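Local coordinates for protein metazoan TIR-STING fusion (Crassostrea gigas, PDB 6WT6) that joins a TIR domain to a STING ligand-binding domain in a single chain and probably belongs to the STING family of innate immune signalling proteins, at residues A[227-232]-A[261-266]; A[238-243]-A[272-277]; A[266-271]-A[342-347]. All blocks are in the same frame, centred on the assembly; numbering follows the deposited sequence.

Interaction 1: A[227-232]-A[261-266]; sequences RDSIAD and TIYSVT
An ST turn at Ser-229, running into the 3-10 segment 230-232, receives the ring of Tyr-263, which projects from strand 260-266 of the mixed sheet in the STING ligand-binding domain. Tyr-263 carries one whole side of the contact, touching three consecutive residues of the loop. At its far end the phenol OH meets Ser-229 OG at 2.8 Å in a hydrogen bond that either hydroxyl could donate. Ser-229 OG is gripped a second time within its own loop, accepting the backbone N-H of Ala-231 at 3.1 Å with an N-H...O angle of 144°. The ST turn therefore fixes the position of the hydroxyl that the tyrosine meets. The serine torsion, chi1 170°, places OG anti to the backbone N and beside the carbonyl carbon, within range of both partners. Beyond the hydroxyl pair the contact is apolar. Ile-230 lays its CG2 branch over one face of the ring, 3.7 Å from the centroid and 20° off the normal, a CH-pi contact displaced toward CE2. Ala-231 CB approaches obliquely instead, 3.6 Å from Tyr-263 CE1. The loop is tied together by Asp-232, whose backbone N binds Ser-229 O at 2.9 Å, while Asp-232 OD2 takes a weak bond from Ser-229 N. Around this core, His-239 of the adjoining strand meets the ring of Tyr-263 with its own, and Ile-230 also packs on Phe-219 and Tyr-279. A residue in the middle of a strand is thus clasped by the connection between strands 212-221 and 238-243, an ST turn leading into a 3-10 segment beside the STING-domain sheet.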
ATOM      1  N   ARG A 227      14.984  15.093  -3.674  1.00 29.55           N
ATOM      2  CA  ARG A 227      16.315  15.597  -3.391  1.00 29.10           C
ATOM      3  C   ARG A 227      16.472  15.813  -1.889  1.00 32.95           C
ATOM      4  O   ARG A 227      15.500  15.786  -1.131  1.00 33.25           O
ATOM      5  CB  ARG A 227      16.561  16.889  -4.180  1.00 25.69           C
ATOM      6  CG  ARG A 227      16.204  16.743  -5.662  1.00 25.78           C
ATOM      7  CD  ARG A 227      16.545  17.964  -6.485  1.00 33.54           C
ATOM      8  NE  ARG A 227      17.978  18.046  -6.743  1.00 42.99           N
ATOM      9  CZ  ARG A 227      18.534  18.893  -7.601  1.00 44.64           C
ATOM     10  NH1 ARG A 227      17.778  19.736  -8.293  1.00 45.23           N
ATOM     11  NH2 ARG A 227      19.849  18.896  -7.766  1.00 49.15           N
ATOM     12  N   ASP A 228      17.722  16.002  -1.456  1.00 37.33           N
ATOM     13  CA  ASP A 228      17.979  16.165  -0.027  1.00 39.77           C
ATOM     14  C   ASP A 228      17.291  17.404   0.525  1.00 40.18           C
ATOM     15  O   ASP A 228      16.869  17.416   1.687  1.00 43.76           O
ATOM     16  CB  ASP A 228      19.483  16.231   0.242  1.00 45.80           C
ATOM     17  CG  ASP A 228      20.137  14.862   0.260  1.00 55.55           C
ATOM     18  OD1 ASP A 228      19.496  13.888   0.719  1.00 57.67           O
ATOM     19  OD2 ASP A 228      21.300  14.761  -0.184  1.00 61.13           O
ATOM     20  N   SER A 229      17.165  18.448  -0.290  1.00 37.45           N
ATOM     21  CA  SER A 229      16.498  19.678   0.110  1.00 34.36           C
ATOM     22  C   SER A 229      15.824  20.273  -1.115  1.00 34.37           C
ATOM     23  O   SER A 229      16.370  20.202  -2.218  1.00 30.46           O
ATOM     24  CB  SER A 229      17.495  20.675   0.714  1.00 35.35           C
ATOM     25  OG  SER A 229      16.901  21.945   0.896  1.00 39.69           O
ATOM     26  N   ILE A 230      14.634  20.849  -0.922  1.00 34.38           N
ATOM     27  CA  ILE A 230      13.957  21.510  -2.034  1.00 34.99           C
ATOM     28  C   ILE A 230      14.776  22.691  -2.528  1.00 40.85           C
ATOM     29  O   ILE A 230      14.674  23.081  -3.698  1.00 40.85           O
ATOM     30  CB  ILE A 230      12.534  21.937  -1.624  1.00 36.72           C
ATOM     31  CG1 ILE A 230      11.745  22.432  -2.835  1.00 36.51           C
ATOM     32  CG2 ILE A 230      12.584  23.014  -0.556  1.00 41.35           C
ATOM     33  CD1 ILE A 230      11.431  21.346  -3.848  1.00 33.04           C
ATOM     34  N   ALA A 231      15.619  23.258  -1.660  1.00 40.03           N
ATOM     35  CA  ALA A 231      16.527  24.328  -2.045  1.00 37.44           C
ATOM     36  C   ALA A 231      17.588  23.869  -3.039  1.00 35.32           C
ATOM     37  O   ALA A 231      18.235  24.717  -3.662  1.00 38.61           O
ATOM     38  CB  ALA A 231      17.190  24.918  -0.797  1.00 34.91           C
ATOM     39  N   ASP A 232      17.780  22.558  -3.205  1.00 32.40           N
ATOM     40  CA  ASP A 232      18.680  22.050  -4.233  1.00 40.83           C
ATOM     41  C   ASP A 232      18.155  22.285  -5.641  1.00 44.88           C
ATOM     42  O   ASP A 232      18.882  22.024  -6.605  1.00 45.87           O
ATOM     43  CB  ASP A 232      18.933  20.556  -4.027  1.00 43.73           C
ATOM     44  CG  ASP A 232      19.758  20.273  -2.791  1.00 48.49           C
ATOM     45  OD1 ASP A 232      20.538  21.162  -2.395  1.00 52.77           O
ATOM     46  OD2 ASP A 232      19.629  19.169  -2.219  1.00 48.88           O
ATOM     47  N   THR A 261      11.540  22.519   7.965  1.00 47.07           N
ATOM     48  CA  THR A 261      12.456  23.553   7.502  1.00 42.68           C
ATOM     49  C   THR A 261      11.716  24.734   6.879  1.00 36.24           C
ATOM     50  O   THR A 261      10.695  24.565   6.205  1.00 30.36           O
ATOM     51  CB  THR A 261      13.440  22.958   6.496  1.00 44.94           C
ATOM     52  OG1 THR A 261      14.062  21.807   7.078  1.00 50.10           O
ATOM     53  CG2 THR A 261      14.518  23.963   6.142  1.00 46.25           C
ATOM     54  N   ILE A 262      12.247  25.935   7.107  1.00 36.55           N
ATOM     55  CA  ILE A 262      11.703  27.168   6.553  1.00 35.78           C
ATOM     56  C   ILE A 262      12.619  27.649   5.438  1.00 37.79           C
ATOM     57  O   ILE A 262      13.844  27.704   5.605  1.00 40.83           O
ATOM     58  CB  ILE A 262      11.546  28.253   7.630  1.00 37.32           C
ATOM     59  CG1 ILE A 262      10.761  27.702   8.825  1.00 35.03           C
ATOM     60  CG2 ILE A 262      10.843  29.469   7.048  1.00 40.35           C
ATOM     61  CD1 ILE A 262       9.373  27.234   8.467  1.00 31.63           C
ATOM     62  N   TYR A 263      12.028  27.998   4.304  1.00 36.32           N
ATOM     63  CA  TYR A 263      12.766  28.540   3.178  1.00 34.94           C
ATOM     64  C   TYR A 263      12.213  29.909   2.815  1.00 33.83           C
ATOM     65  O   TYR A 263      11.117  30.295   3.234  1.00 34.06           O
ATOM     66  CB  TYR A 263      12.701  27.616   1.957  1.00 32.10           C
ATOM     67  CG  TYR A 263      13.277  26.238   2.184  1.00 36.78           C
ATOM     68  CD1 TYR A 263      14.620  25.981   1.953  1.00 37.31           C
ATOM     69  CD2 TYR A 263      12.474  25.191   2.622  1.00 34.02           C
ATOM     70  CE1 TYR A 263      15.152  24.725   2.152  1.00 36.39           C
ATOM     71  CE2 TYR A 263      12.999  23.928   2.823  1.00 36.86           C
ATOM     72  CZ  TYR A 263      14.340  23.702   2.584  1.00 36.75           C
ATOM     73  OH  TYR A 263      14.876  22.453   2.782  1.00 40.42           O
ATOM     74  N   SER A 264      12.997  30.640   2.029  1.00 30.61           N
ATOM     75  CA  SER A 264      12.593  31.920   1.471  1.00 37.74           C
ATOM     76  C   SER A 264      12.666  31.858  -0.047  1.00 43.42           C
ATOM     77  O   SER A 264      13.459  31.104  -0.621  1.00 44.50           O
ATOM     78  CB  SER A 264      13.484  33.057   1.983  1.00 45.36           C
ATOM     79  OG  SER A 264      12.907  34.320   1.713  1.00 48.29           O
ATOM     80  N   VAL A 265      11.839  32.671  -0.696  1.00 45.13           N
ATOM     81  CA  VAL A 265      11.787  32.716  -2.151  1.00 41.68           C
ATOM     82  C   VAL A 265      11.382  34.126  -2.565  1.00 42.06           C
ATOM     83  O   VAL A 265      10.537  34.758  -1.921  1.00 42.31           O
ATOM     84  CB  VAL A 265      10.830  31.633  -2.698  1.00 43.91           C
ATOM     85  CG1 VAL A 265       9.436  31.790  -2.115  1.00 48.35           C
ATOM     86  CG2 VAL A 265      10.778  31.673  -4.188  1.00 46.81           C
ATOM     87  N   THR A 266      12.006  34.631  -3.627  1.00 46.45           N
ATOM     88  CA  THR A 266      11.840  36.011  -4.072  1.00 43.50           C
ATOM     89  C   THR A 266      10.994  36.050  -5.338  1.00 43.67           C
ATOM     90  O   THR A 266      11.269  35.318  -6.295  1.00 43.80           O
ATOM     91  CB  THR A 266      13.200  36.664  -4.335  1.00 43.29           C
ATOM     92  OG1 THR A 266      14.015  36.575  -3.159  1.00 44.85           O
ATOM     93  CG2 THR A 266      13.026  38.119  -4.704  1.00 44.70           C
TER

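Interaction 2: A[238-243]-A[272-277]; sequences KHRGHL and DYFFAG
Apolar packing between Arg-240 and Phe-274, and between Leu-243 and Ala-276, joins two strands that lie either side of strand 260-266 in the mixed sheet. Both run antiparallel to that middle strand; the axes of the two short segments are inclined at 47° and come no closer than 8.6 Å, so side chains alone bridge the gap. The arginine uses its aliphatic stem: CG lies 3.7 Å from Phe-274 CE2, with the two side chains crossing at about a right angle. A bend at chi2, -62°, carries the stem past the ring, and the guanidinium ends tilted 48° to the phenyl plane. Farther along, Leu-243 CD1 reaches Ala-276 CB at 4.1 Å, while the leucine also packs on Val-199 and Trp-202 of helix 176-204.

The electrostatic part is looser. Arg-240 NH2 stands 4.4 Å from Asp-272 OD2, but the oxygen sits off to one side of the guanidinium plane, where no N-H is directed, so any attraction is probably purely electrostatic. The other carboxylate oxygen, OD1, is hydrogen-bonded to Thr-266 OG1. Such contacts, reaching over an intervening strand, belong to the face of a twisted antiparallel part of the STING-domain sheet.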
ATOM      1  N   LYS A 238      16.387  29.890  -0.256  1.00 43.76           N
ATOM      2  CA  LYS A 238      17.334  30.063   0.839  1.00 47.42           C
ATOM      3  C   LYS A 238      16.821  29.417   2.118  1.00 45.50           C
ATOM      4  O   LYS A 238      15.674  29.643   2.519  1.00 43.22           O
ATOM      5  CB  LYS A 238      17.612  31.548   1.089  1.00 55.99           C
ATOM      6  CG  LYS A 238      18.201  32.290  -0.098  1.00 61.24           C
ATOM      7  CD  LYS A 238      18.618  33.695   0.305  1.00 69.47           C
ATOM      8  CE  LYS A 238      19.116  34.507  -0.884  1.00 75.87           C
ATOM      9  NZ  LYS A 238      19.656  35.832  -0.456  1.00 80.75           N
ATOM     10  N   HIS A 239      17.682  28.632   2.764  1.00 47.96           N
ATOM     11  CA  HIS A 239      17.385  28.116   4.093  1.00 47.21           C
ATOM     12  C   HIS A 239      17.228  29.268   5.079  1.00 49.53           C
ATOM     13  O   HIS A 239      18.066  30.173   5.128  1.00 51.79           O
ATOM     14  CB  HIS A 239      18.501  27.177   4.553  1.00 50.76           C
ATOM     15  CG  HIS A 239      18.223  25.728   4.307  1.00 60.30           C
ATOM     16  ND1 HIS A 239      18.583  25.084   3.141  1.00 63.15           N
ATOM     17  CD2 HIS A 239      17.628  24.792   5.084  1.00 62.66           C
ATOM     18  CE1 HIS A 239      18.217  23.816   3.210  1.00 63.15           C
ATOM     19  NE2 HIS A 239      17.632  23.613   4.378  1.00 61.65           N
ATOM     20  N   ARG A 240      16.152  29.231   5.875  1.00 49.54           N
ATOM     21  CA  ARG A 240      15.856  30.301   6.822  1.00 51.09           C
ATOM     22  C   ARG A 240      15.617  29.777   8.233  1.00 56.99           C
ATOM     23  O   ARG A 240      15.013  30.476   9.052  1.00 62.98           O
ATOM     24  CB  ARG A 240      14.640  31.112   6.368  1.00 47.50           C
ATOM     25  CG  ARG A 240      14.824  31.857   5.059  1.00 49.35           C
ATOM     26  CD  ARG A 240      15.944  32.888   5.131  1.00 50.74           C
ATOM     27  NE  ARG A 240      15.971  33.730   3.936  1.00 53.48           N
ATOM     28  CZ  ARG A 240      16.872  34.678   3.698  1.00 54.61           C
ATOM     29  NH1 ARG A 240      17.840  34.918   4.570  1.00 57.80           N
ATOM     30  NH2 ARG A 240      16.806  35.388   2.581  1.00 52.45           N
ATOM     31  N   GLY A 241      16.067  28.567   8.539  1.00 55.23           N
ATOM     32  CA  GLY A 241      15.819  28.007   9.848  1.00 54.46           C
ATOM     33  C   GLY A 241      14.824  26.869   9.809  1.00 53.68           C
ATOM     34  O   GLY A 241      14.694  26.181   8.791  1.00 48.73           O
ATOM     35  N   HIS A 242      14.105  26.667  10.912  1.00 57.03           N
ATOM     36  CA  HIS A 242      13.209  25.524  11.015  1.00 58.16           C
ATOM     37  C   HIS A 242      12.144  25.787  12.070  1.00 55.69           C
ATOM     38  O   HIS A 242      12.207  26.761  12.824  1.00 55.26           O
ATOM     39  CB  HIS A 242      13.994  24.249  11.331  1.00 64.11           C
ATOM     40  CG  HIS A 242      15.025  24.428  12.400  1.00 73.02           C
ATOM     41  ND1 HIS A 242      14.697  24.679  13.716  1.00 77.31           N
ATOM     42  CD2 HIS A 242      16.378  24.395  12.350  1.00 76.59           C
ATOM     43  CE1 HIS A 242      15.803  24.789  14.430  1.00 79.03           C
ATOM     44  NE2 HIS A 242      16.837  24.620  13.625  1.00 78.26           N
ATOM     45  N   LEU A 243      11.143  24.891  12.095  1.00 54.35           N
ATOM     46  CA  LEU A 243      10.072  24.840  13.081  1.00 52.27           C
ATOM     47  C   LEU A 243      10.393  23.787  14.126  1.00 59.43           C
ATOM     48  O   LEU A 243      10.783  22.668  13.759  1.00 61.43           O
ATOM     49  CB  LEU A 243       8.738  24.503  12.420  1.00 44.66           C
ATOM     50  CG  LEU A 243       8.073  25.506  11.478  1.00 41.43           C
ATOM     51  CD1 LEU A 243       6.830  24.880  10.869  1.00 36.32           C
ATOM     52  CD2 LEU A 243       7.723  26.787  12.211  1.00 43.39           C
ATOM     53  N   ASP A 272      10.388  38.957  -0.540  1.00 56.23           N
ATOM     54  CA  ASP A 272      10.681  37.618  -0.047  1.00 55.83           C
ATOM     55  C   ASP A 272       9.415  36.996   0.518  1.00 53.32           C
ATOM     56  O   ASP A 272       8.680  37.639   1.279  1.00 53.95           O
ATOM     57  CB  ASP A 272      11.773  37.647   1.026  1.00 64.02           C
ATOM     58  CG  ASP A 272      13.115  38.094   0.479  1.00 74.85           C
ATOM     59  OD1 ASP A 272      13.270  38.100  -0.754  1.00 79.84           O
ATOM     60  OD2 ASP A 272      13.991  38.489   1.283  1.00 79.82           O
ATOM     61  N   TYR A 273       9.165  35.743   0.143  1.00 48.45           N
ATOM     62  CA  TYR A 273       8.054  34.962   0.662  1.00 40.36           C
ATOM     63  C   TYR A 273       8.609  33.736   1.366  1.00 40.20           C
ATOM     64  O   TYR A 273       9.512  33.071   0.844  1.00 38.60           O
ATOM     65  CB  TYR A 273       7.097  34.563  -0.462  1.00 38.37           C
ATOM     66  CG  TYR A 273       6.164  35.677  -0.872  1.00 41.47           C
ATOM     67  CD1 TYR A 273       6.565  36.646  -1.785  1.00 45.69           C
ATOM     68  CD2 TYR A 273       4.888  35.775  -0.331  1.00 42.46           C
ATOM     69  CE1 TYR A 273       5.713  37.675  -2.159  1.00 47.00           C
ATOM     70  CE2 TYR A 273       4.030  36.799  -0.696  1.00 43.10           C
ATOM     71  CZ  TYR A 273       4.448  37.746  -1.611  1.00 46.55           C
ATOM     72  OH  TYR A 273       3.597  38.766  -1.978  1.00 45.85           O
ATOM     73  N   PHE A 274       8.075  33.448   2.549  1.00 38.07           N
ATOM     74  CA  PHE A 274       8.559  32.373   3.397  1.00 34.99           C
ATOM     75  C   PHE A 274       7.577  31.208   3.400  1.00 33.85           C
ATOM     76  O   PHE A 274       6.361  31.391   3.287  1.00 33.12           O
ATOM     77  CB  PHE A 274       8.776  32.862   4.834  1.00 35.15           C
ATOM     78  CG  PHE A 274       9.885  33.868   4.980  1.00 31.41           C
ATOM     79  CD1 PHE A 274       9.652  35.213   4.749  1.00 36.38           C
ATOM     80  CD2 PHE A 274      11.156  33.470   5.371  1.00 26.41           C
ATOM     81  CE1 PHE A 274      10.666  36.147   4.891  1.00 35.47           C
ATOM     82  CE2 PHE A 274      12.176  34.401   5.518  1.00 32.96           C
ATOM     83  CZ  PHE A 274      11.929  35.741   5.275  1.00 32.88           C
ATOM     84  N   PHE A 275       8.116  30.000   3.540  1.00 29.72           N
ATOM     85  CA  PHE A 275       7.259  28.827   3.582  1.00 29.07           C
ATOM     86  C   PHE A 275       7.979  27.695   4.297  1.00 31.29           C
ATOM     87  O   PHE A 275       9.203  27.561   4.205  1.00 30.76           O
ATOM     88  CB  PHE A 275       6.847  28.386   2.170  1.00 30.74           C
ATOM     89  CG  PHE A 275       8.000  27.958   1.294  1.00 33.07           C
ATOM     90  CD1 PHE A 275       8.780  28.897   0.629  1.00 30.31           C
ATOM     91  CD2 PHE A 275       8.291  26.614   1.120  1.00 33.02           C
ATOM     92  CE1 PHE A 275       9.833  28.499  -0.183  1.00 30.99           C
ATOM     93  CE2 PHE A 275       9.341  26.211   0.306  1.00 31.13           C
ATOM     94  CZ  PHE A 275      10.111  27.155  -0.346  1.00 29.42           C
ATOM     95  N   ALA A 276       7.202  26.896   5.025  1.00 29.37           N
ATOM     96  CA  ALA A 276       7.672  25.592   5.465  1.00 29.90           C
ATOM     97  C   ALA A 276       7.426  24.594   4.346  1.00 28.26           C
ATOM     98  O   ALA A 276       6.315  24.511   3.814  1.00 26.41           O
ATOM     99  CB  ALA A 276       6.960  25.154   6.741  1.00 31.92           C
ATOM    100  N   GLY A 277       8.452  23.851   3.973  1.00 23.58           N
ATOM    101  CA  GLY A 277       8.340  22.966   2.828  1.00 24.87           C
ATOM    102  C   GLY A 277       9.260  21.770   2.936  1.00 25.26           C
ATOM    103  O   GLY A 277      10.327  21.828   3.558  1.00 28.27           O
TER

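Interaction 3: A[266-271]-A[342-347]; sequences TDDNGE and MPRLIC
Cys-347 of helix 341-356 sets its sulfur against the start of the beta-hairpin loop that links strands 260-266 and 272-279, a loop containing a type I turn from Asp-267 to Gly-270. With chi1 at -77°, SG stands anti to the carbonyl carbon and packs on the junction of two hairpin residues, 3.8 Å from Thr-266 C and equally far from the side-chain CB of Asp-267. Thr-266 takes part through its main chain, because its CB points away from the helix and OG1 is bonded to Asp-272 OD1 across the hairpin. Asp-267, against which the sulfur packs, closes the loop with its backbone N bonded to Glu-271 O at 3.1 Å, while its OD2 pairs with Lys-351 one helical turn beyond Cys-347.

Nearer the surface, Asp-268 offers the third main contact. Its OD1 comes to the edge of the Arg-344 guanidinium, near that plane, in a long salt bridge of 3.8 Å to NH2. Carboxylate and guanidinium planes are 44° apart, and a water joins the pair, donating to Asp-268 OD1 and accepting a weak bond from Arg-344 NH2 at 3.3 Å.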
ATOM      1  N   THR A 266      12.006  34.631  -3.627  1.00 46.45           N
ATOM      2  CA  THR A 266      11.840  36.011  -4.072  1.00 43.50           C
ATOM      3  C   THR A 266      10.994  36.050  -5.338  1.00 43.67           C
ATOM      4  O   THR A 266      11.269  35.318  -6.295  1.00 43.80           O
ATOM      5  CB  THR A 266      13.200  36.664  -4.335  1.00 43.29           C
ATOM      6  OG1 THR A 266      14.015  36.575  -3.159  1.00 44.85           O
ATOM      7  CG2 THR A 266      13.026  38.119  -4.704  1.00 44.70           C
ATOM      8  N   ASP A 267       9.970  36.903  -5.344  1.00 45.36           N
ATOM      9  CA  ASP A 267       9.096  37.036  -6.502  1.00 53.52           C
ATOM     10  C   ASP A 267       9.676  38.098  -7.440  1.00 62.70           C
ATOM     11  O   ASP A 267      10.850  38.462  -7.326  1.00 67.47           O
ATOM     12  CB  ASP A 267       7.663  37.337  -6.045  1.00 56.17           C
ATOM     13  CG  ASP A 267       7.515  38.719  -5.431  1.00 63.31           C
ATOM     14  OD1 ASP A 267       8.524  39.288  -4.968  1.00 67.07           O
ATOM     15  OD2 ASP A 267       6.376  39.234  -5.408  1.00 65.31           O
ATOM     16  N   ASP A 268       8.868  38.616  -8.370  1.00 65.67           N
ATOM     17  CA  ASP A 268       9.400  39.553  -9.357  1.00 69.05           C
ATOM     18  C   ASP A 268       9.710  40.917  -8.754  1.00 72.76           C
ATOM     19  O   ASP A 268      10.599  41.618  -9.250  1.00 76.46           O
ATOM     20  CB  ASP A 268       8.424  39.711 -10.520  1.00 69.93           C
ATOM     21  CG  ASP A 268       8.135  38.402 -11.219  1.00 70.63           C
ATOM     22  OD1 ASP A 268       8.969  37.473 -11.150  1.00 69.32           O
ATOM     23  OD2 ASP A 268       7.068  38.303 -11.850  1.00 71.25           O
ATOM     24  N   ASN A 269       9.003  41.313  -7.699  1.00 72.88           N
ATOM     25  CA  ASN A 269       9.181  42.621  -7.081  1.00 72.16           C
ATOM     26  C   ASN A 269      10.279  42.641  -6.024  1.00 70.54           C
ATOM     27  O   ASN A 269      10.424  43.648  -5.323  1.00 73.59           O
ATOM     28  CB  ASN A 269       7.868  43.090  -6.449  1.00 76.18           C
ATOM     29  CG  ASN A 269       6.742  43.196  -7.451  1.00 82.66           C
ATOM     30  OD1 ASN A 269       6.103  42.199  -7.791  1.00 85.04           O
ATOM     31  ND2 ASN A 269       6.484  44.409  -7.926  1.00 85.92           N
ATOM     32  N   GLY A 270      11.046  41.565  -5.885  1.00 68.19           N
ATOM     33  CA  GLY A 270      12.017  41.480  -4.819  1.00 65.58           C
ATOM     34  C   GLY A 270      11.441  41.144  -3.462  1.00 61.31           C
ATOM     35  O   GLY A 270      12.204  41.049  -2.491  1.00 60.05           O
ATOM     36  N   GLU A 271      10.125  40.968  -3.359  1.00 59.89           N
ATOM     37  CA  GLU A 271       9.507  40.595  -2.093  1.00 61.58           C
ATOM     38  C   GLU A 271       9.848  39.155  -1.739  1.00 54.93           C
ATOM     39  O   GLU A 271       9.623  38.236  -2.532  1.00 51.39           O
ATOM     40  CB  GLU A 271       7.993  40.763  -2.173  1.00 66.15           C
ATOM     41  CG  GLU A 271       7.553  42.180  -2.431  1.00 72.56           C
ATOM     42  CD  GLU A 271       7.702  43.061  -1.212  1.00 77.63           C
ATOM     43  OE1 GLU A 271       7.420  42.588  -0.088  1.00 79.63           O
ATOM     44  OE2 GLU A 271       8.107  44.228  -1.382  1.00 78.67           O
ATOM     45  N   MET A 342      11.575  27.131 -10.329  1.00 34.38           N
ATOM     46  CA  MET A 342      11.034  26.633  -9.068  1.00 35.70           C
ATOM     47  C   MET A 342      10.663  27.785  -8.134  1.00 35.33           C
ATOM     48  O   MET A 342       9.595  27.736  -7.510  1.00 35.99           O
ATOM     49  CB  MET A 342      12.016  25.675  -8.386  1.00 38.38           C
ATOM     50  CG  MET A 342      11.483  25.054  -7.107  1.00 49.95           C
ATOM     51  SD  MET A 342      10.153  23.880  -7.420  1.00 58.21           S
ATOM     52  CE  MET A 342      10.987  22.761  -8.536  1.00 61.36           C
ATOM     53  N   PRO A 343      11.492  28.830  -7.995  1.00 37.98           N
ATOM     54  CA  PRO A 343      11.040  29.999  -7.220  1.00 39.77           C
ATOM     55  C   PRO A 343       9.715  30.589  -7.679  1.00 39.43           C
ATOM     56  O   PRO A 343       8.887  30.954  -6.835  1.00 41.03           O
ATOM     57  CB  PRO A 343      12.197  30.990  -7.399  1.00 38.27           C
ATOM     58  CG  PRO A 343      13.385  30.120  -7.487  1.00 35.67           C
ATOM     59  CD  PRO A 343      12.937  28.923  -8.290  1.00 37.64           C
ATOM     60  N   ARG A 344       9.486  30.699  -8.992  1.00 35.52           N
ATOM     61  CA  ARG A 344       8.235  31.286  -9.463  1.00 37.53           C
ATOM     62  C   ARG A 344       7.048  30.376  -9.181  1.00 33.13           C
ATOM     63  O   ARG A 344       5.942  30.863  -8.917  1.00 33.93           O
ATOM     64  CB  ARG A 344       8.318  31.600 -10.956  1.00 42.24           C
ATOM     65  CG  ARG A 344       7.076  32.285 -11.507  1.00 48.52           C
ATOM     66  CD  ARG A 344       7.305  32.838 -12.907  1.00 60.47           C
ATOM     67  NE  ARG A 344       8.321  33.887 -12.926  1.00 68.69           N
ATOM     68  CZ  ARG A 344       9.568  33.713 -13.351  1.00 72.55           C
ATOM     69  NH1 ARG A 344       9.961  32.527 -13.799  1.00 73.96           N
ATOM     70  NH2 ARG A 344      10.425  34.727 -13.329  1.00 71.48           N
ATOM     71  N   LEU A 345       7.254  29.062  -9.231  1.00 29.33           N
ATOM     72  CA  LEU A 345       6.177  28.135  -8.912  1.00 36.24           C
ATOM     73  C   LEU A 345       5.768  28.252  -7.448  1.00 34.47           C
ATOM     74  O   LEU A 345       4.575  28.296  -7.127  1.00 35.26           O
ATOM     75  CB  LEU A 345       6.608  26.708  -9.243  1.00 42.01           C
ATOM     76  CG  LEU A 345       5.694  25.622  -8.673  1.00 48.22           C
ATOM     77  CD1 LEU A 345       4.313  25.710  -9.304  1.00 49.18           C
ATOM     78  CD2 LEU A 345       6.307  24.250  -8.881  1.00 49.64           C
ATOM     79  N   ILE A 346       6.750  28.316  -6.544  1.00 30.28           N
ATOM     80  CA  ILE A 346       6.447  28.354  -5.115  1.00 29.60           C
ATOM     81  C   ILE A 346       5.788  29.678  -4.736  1.00 34.49           C
ATOM     82  O   ILE A 346       4.821  29.701  -3.965  1.00 37.28           O
ATOM     83  CB  ILE A 346       7.720  28.101  -4.288  1.00 30.43           C
ATOM     84  CG1 ILE A 346       8.310  26.728  -4.616  1.00 32.15           C
ATOM     85  CG2 ILE A 346       7.414  28.201  -2.799  1.00 29.64           C
ATOM     86  CD1 ILE A 346       9.619  26.433  -3.897  1.00 30.72           C
ATOM     87  N   CYS A 347       6.302  30.797  -5.262  1.00 37.13           N
ATOM     88  CA  CYS A 347       5.677  32.096  -5.011  1.00 40.71           C
ATOM     89  C   CYS A 347       4.227  32.107  -5.465  1.00 45.52           C
ATOM     90  O   CYS A 347       3.366  32.703  -4.810  1.00 48.87           O
ATOM     91  CB  CYS A 347       6.451  33.210  -5.715  1.00 42.67           C
ATOM     92  SG  CYS A 347       7.983  33.702  -4.916  1.00 46.42           S
TER
HETATM   93  O   HOH W   1      11.388  37.063 -11.262  1.00 74.31           O

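Overall arrangement
All three contacts sit in the STING ligand-binding domain around one mixed sheet. The centres of interactions 1 and 2 are about 7 Å apart, and each lies about 13 Å from that of interaction 3. Strand 260-266 lies between strands 238-243 and 272-279 in the sheet. Along the chain the segments of interactions 1 and 2 alternate, as do those of interactions 2 and 3, while interaction 1 ends at Thr-266, the residue with which interaction 3 begins. Val-265, packing on Pro-343 and Cys-347, carries the strand of interaction 1 to the helix of interaction 3. Together they pack the 227-232 loop, three strands of the sheet and helix 341-356 against one another.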